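Local coordinates for BDI_3064 protein (Parabacteroides distasonis ATCC 8503, PDB 5Z06), which hydrolyses linear beta-1,2-glucan and beta-1,2-glucooligosaccharides of four or more units as an exo-type enzyme, releasing sophorose from the non-reducing end, at the calcium ion site. Coordinates in Å, arbitrary orientation; residue numbers count along the deposited sequence, not the author numbering.

The calcium ion site. Residues 11-14, 47-50, 52-53, 175-176, 238. With CA (calcium ion), chain B.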
loop_
_atom_site.group_PDB
_atom_site.type_symbol
_atom_site.label_atom_id
_atom_site.label_comp_id
_atom_site.label_asym_id
_atom_site.label_seq_id
_atom_site.Cartn_x
_atom_site.Cartn_y
_atom_site.Cartn_z
ATOM N N PHE A 11 -16.594 9.309 3.129
ATOM C CA PHE A 11 -16.946 7.932 3.353
ATOM C C PHE A 11 -17.597 7.332 2.134
ATOM O O PHE A 11 -18.543 7.903 1.595
ATOM C CB PHE A 11 -17.909 7.826 4.521
ATOM C CG PHE A 11 -18.281 6.425 4.839
ATOM C CD1 PHE A 11 -17.459 5.659 5.640
ATOM C CD2 PHE A 11 -19.433 5.861 4.319
ATOM C CE1 PHE A 11 -17.779 4.358 5.931
ATOM C CE2 PHE A 11 -19.756 4.547 4.606
ATOM C CZ PHE A 11 -18.933 3.794 5.413
ATOM N N GLU A 12 -17.093 6.189 1.707
ATOM C CA GLU A 12 -17.778 5.339 0.750
ATOM C C GLU A 12 -18.161 4.018 1.406
ATOM O O GLU A 12 -19.320 3.609 1.368
ATOM C CB GLU A 12 -16.882 5.076 -0.438
ATOM C CG GLU A 12 -17.525 4.187 -1.485
ATOM C CD GLU A 12 -16.770 4.235 -2.788
ATOM O OE1 GLU A 12 -15.605 3.780 -2.817
ATOM O OE2 GLU A 12 -17.341 4.755 -3.763
ATOM N N ASN A 13 -17.169 3.350 1.975
ATOM C CA ASN A 13 -17.333 2.046 2.626
ATOM C C ASN A 13 -16.251 1.895 3.668
ATOM O O ASN A 13 -15.146 2.380 3.491
ATOM C CB ASN A 13 -17.201 0.903 1.600
ATOM C CG ASN A 13 -18.481 0.660 0.822
ATOM O OD1 ASN A 13 -19.559 0.607 1.401
ATOM N ND2 ASN A 13 -18.369 0.493 -0.491
ATOM N N SER A 14 -16.582 1.236 4.761
ATOM C CA SER A 14 -15.597 0.858 5.764
ATOM C C SER A 14 -15.060 -0.487 5.343
ATOM O O SER A 14 -15.844 -1.419 5.124
ATOM C CB SER A 14 -16.237 0.753 7.131
ATOM O OG SER A 14 -15.268 0.519 8.112
ATOM N N ALA A 47 -26.940 0.037 2.990
ATOM C CA ALA A 47 -25.941 0.790 2.287
ATOM C C ALA A 47 -26.528 1.250 0.978
ATOM O O ALA A 47 -27.298 0.504 0.329
ATOM C CB ALA A 47 -24.715 -0.075 2.013
ATOM N N PHE A 48 -26.141 2.460 0.576
ATOM C CA PHE A 48 -26.316 2.856 -0.803
ATOM C C PHE A 48 -25.241 2.209 -1.686
ATOM O O PHE A 48 -25.569 1.397 -2.536
ATOM C CB PHE A 48 -26.324 4.368 -0.990
ATOM C CG PHE A 48 -26.669 4.740 -2.378
ATOM C CD1 PHE A 48 -28.000 4.680 -2.784
ATOM C CD2 PHE A 48 -25.677 5.001 -3.320
ATOM C CE1 PHE A 48 -28.348 4.938 -4.090
ATOM C CE2 PHE A 48 -26.021 5.267 -4.626
ATOM C CZ PHE A 48 -27.357 5.239 -5.010
ATOM N N THR A 49 -23.968 2.585 -1.520
ATOM C CA THR A 49 -22.883 1.786 -2.115
ATOM C C THR A 49 -22.684 0.587 -1.215
ATOM O O THR A 49 -22.300 0.753 -0.057
ATOM C CB THR A 49 -21.545 2.488 -2.249
ATOM O OG1 THR A 49 -21.226 3.135 -1.025
ATOM C CG2 THR A 49 -21.581 3.457 -3.387
ATOM N N PRO A 50 -22.969 -0.613 -1.739
ATOM C CA PRO A 50 -22.878 -1.785 -0.938
ATOM C C PRO A 50 -21.514 -2.017 -0.344
ATOM O O PRO A 50 -20.466 -1.498 -0.806
ATOM C CB PRO A 50 -23.198 -2.912 -1.912
ATOM C CG PRO A 50 -22.863 -2.354 -3.232
ATOM C CD PRO A 50 -23.352 -0.958 -3.118
ATOM N N ASN A 52 -21.415 -1.173 3.092
ATOM C CA ASN A 52 -21.866 -0.652 4.344
ATOM C C ASN A 52 -22.064 0.840 4.323
ATOM O O ASN A 52 -21.733 1.540 3.353
ATOM C CB ASN A 52 -20.909 -1.102 5.458
ATOM C CG ASN A 52 -19.471 -0.728 5.181
ATOM O OD1 ASN A 52 -19.171 0.424 4.899
ATOM N ND2 ASN A 52 -18.577 -1.696 5.269
ATOM N N SER A 53 -22.628 1.313 5.413
ATOM C CA SER A 53 -22.834 2.716 5.633
ATOM C C SER A 53 -22.492 2.994 7.072
ATOM O O SER A 53 -22.222 2.069 7.842
ATOM C CB SER A 53 -24.288 3.062 5.356
ATOM O OG SER A 53 -25.143 2.344 6.224
ATOM N N ASP A 175 -24.150 7.363 3.980
ATOM C CA ASP A 175 -23.286 6.711 3.050
ATOM C C ASP A 175 -22.842 7.715 1.974
ATOM O O ASP A 175 -23.464 8.763 1.776
ATOM C CB ASP A 175 -24.033 5.529 2.422
ATOM C CG ASP A 175 -23.111 4.450 1.941
ATOM O OD1 ASP A 175 -21.890 4.570 2.130
ATOM O OD2 ASP A 175 -23.589 3.459 1.364
ATOM N N ASP A 176 -21.753 7.383 1.301
ATOM C CA ASP A 176 -21.274 8.125 0.142
ATOM C C ASP A 176 -21.147 9.616 0.379
ATOM O O ASP A 176 -21.635 10.440 -0.398
ATOM C CB ASP A 176 -22.138 7.780 -1.033
ATOM C CG ASP A 176 -22.212 6.305 -1.222
ATOM O OD1 ASP A 176 -21.137 5.672 -1.234
ATOM O OD2 ASP A 176 -23.325 5.772 -1.292
ATOM N N ARG A 238 -14.206 1.605 -7.744
ATOM C CA ARG A 238 -13.846 2.788 -8.463
ATOM C C ARG A 238 -13.102 2.398 -9.746
ATOM O O ARG A 238 -12.497 1.321 -9.795
ATOM C CB ARG A 238 -12.957 3.648 -7.578
ATOM C CG ARG A 238 -13.644 4.227 -6.363
ATOM C CD ARG A 238 -14.514 5.383 -6.780
ATOM N NE ARG A 238 -15.379 5.851 -5.710
ATOM C CZ ARG A 238 -16.209 6.893 -5.808
ATOM N NH1 ARG A 238 -16.267 7.609 -6.924
ATOM N NH2 ARG A 238 -16.987 7.233 -4.771
HETATM CA CA CA B . -21.229 2.392 1.197
#
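Protein oxygens, at least seven of them, bind this calcium, contributed by an N-terminal segment (Glu12, Asn13), a loop that leads into strand 53-59 (Thr49, Asn52) and strand 169-180 (Asp175). Asp175 meets the ion with both carboxylate oxygens: its CG lies anti to the backbone N (chi1 -154°), and OD1 and OD2 bind the calcium at 2.5 and 2.6 Å. Thr49 binds through its backbone O and its hydroxyl OG1; the latter is brought to the metal by the crowded position between backbone N and carbonyl carbon (chi1 47°). Behind it stands Asp176, in the second shell. The side-chain hydroxyl Thr49 OG1 lies 2.5 Å from Asp176 OD1, on the syn lone pair of that carboxylate oxygen, and Thr49 N reaches the syn lone pair of OD2, so one carboxylate spans backbone and side chain of the same threonine. An alanine in place of Asp176 would lose this clamp and would probably leave the Thr49 hydroxyl less firmly turned towards the calcium. The bound cation would probably polarise the Thr49 hydroxyl and favour its proton pointing at the Asp176 carboxylate. Asn13 points its amide oxygen OD1 at the ion; Asn13 OD1 also accepts a hydrogen bond from Asn52 N, 3.1 Å away, the donor lying above the carbonyl plane rather than on a lone pair. Asn52 gives the metal its backbone O, while its side-chain amide turns away to pair with the backbone of Ser14: Ser14 N meets OD1 in plane on a lone pair, and ND2 returns a nearly straight bond (166° at H) to Ser14 O. Glu12 ligates through its carbonyl O at 2.3 Å; its carboxylate instead forms a salt bridge with Arg238, whose NH2 approaches OE2 at 2.7 Å from above the carboxylate plane. The calcium thus ties together sequence-distant segments of the beta-rich N-terminal part, which suggests a stabilising rather than a catalytic role.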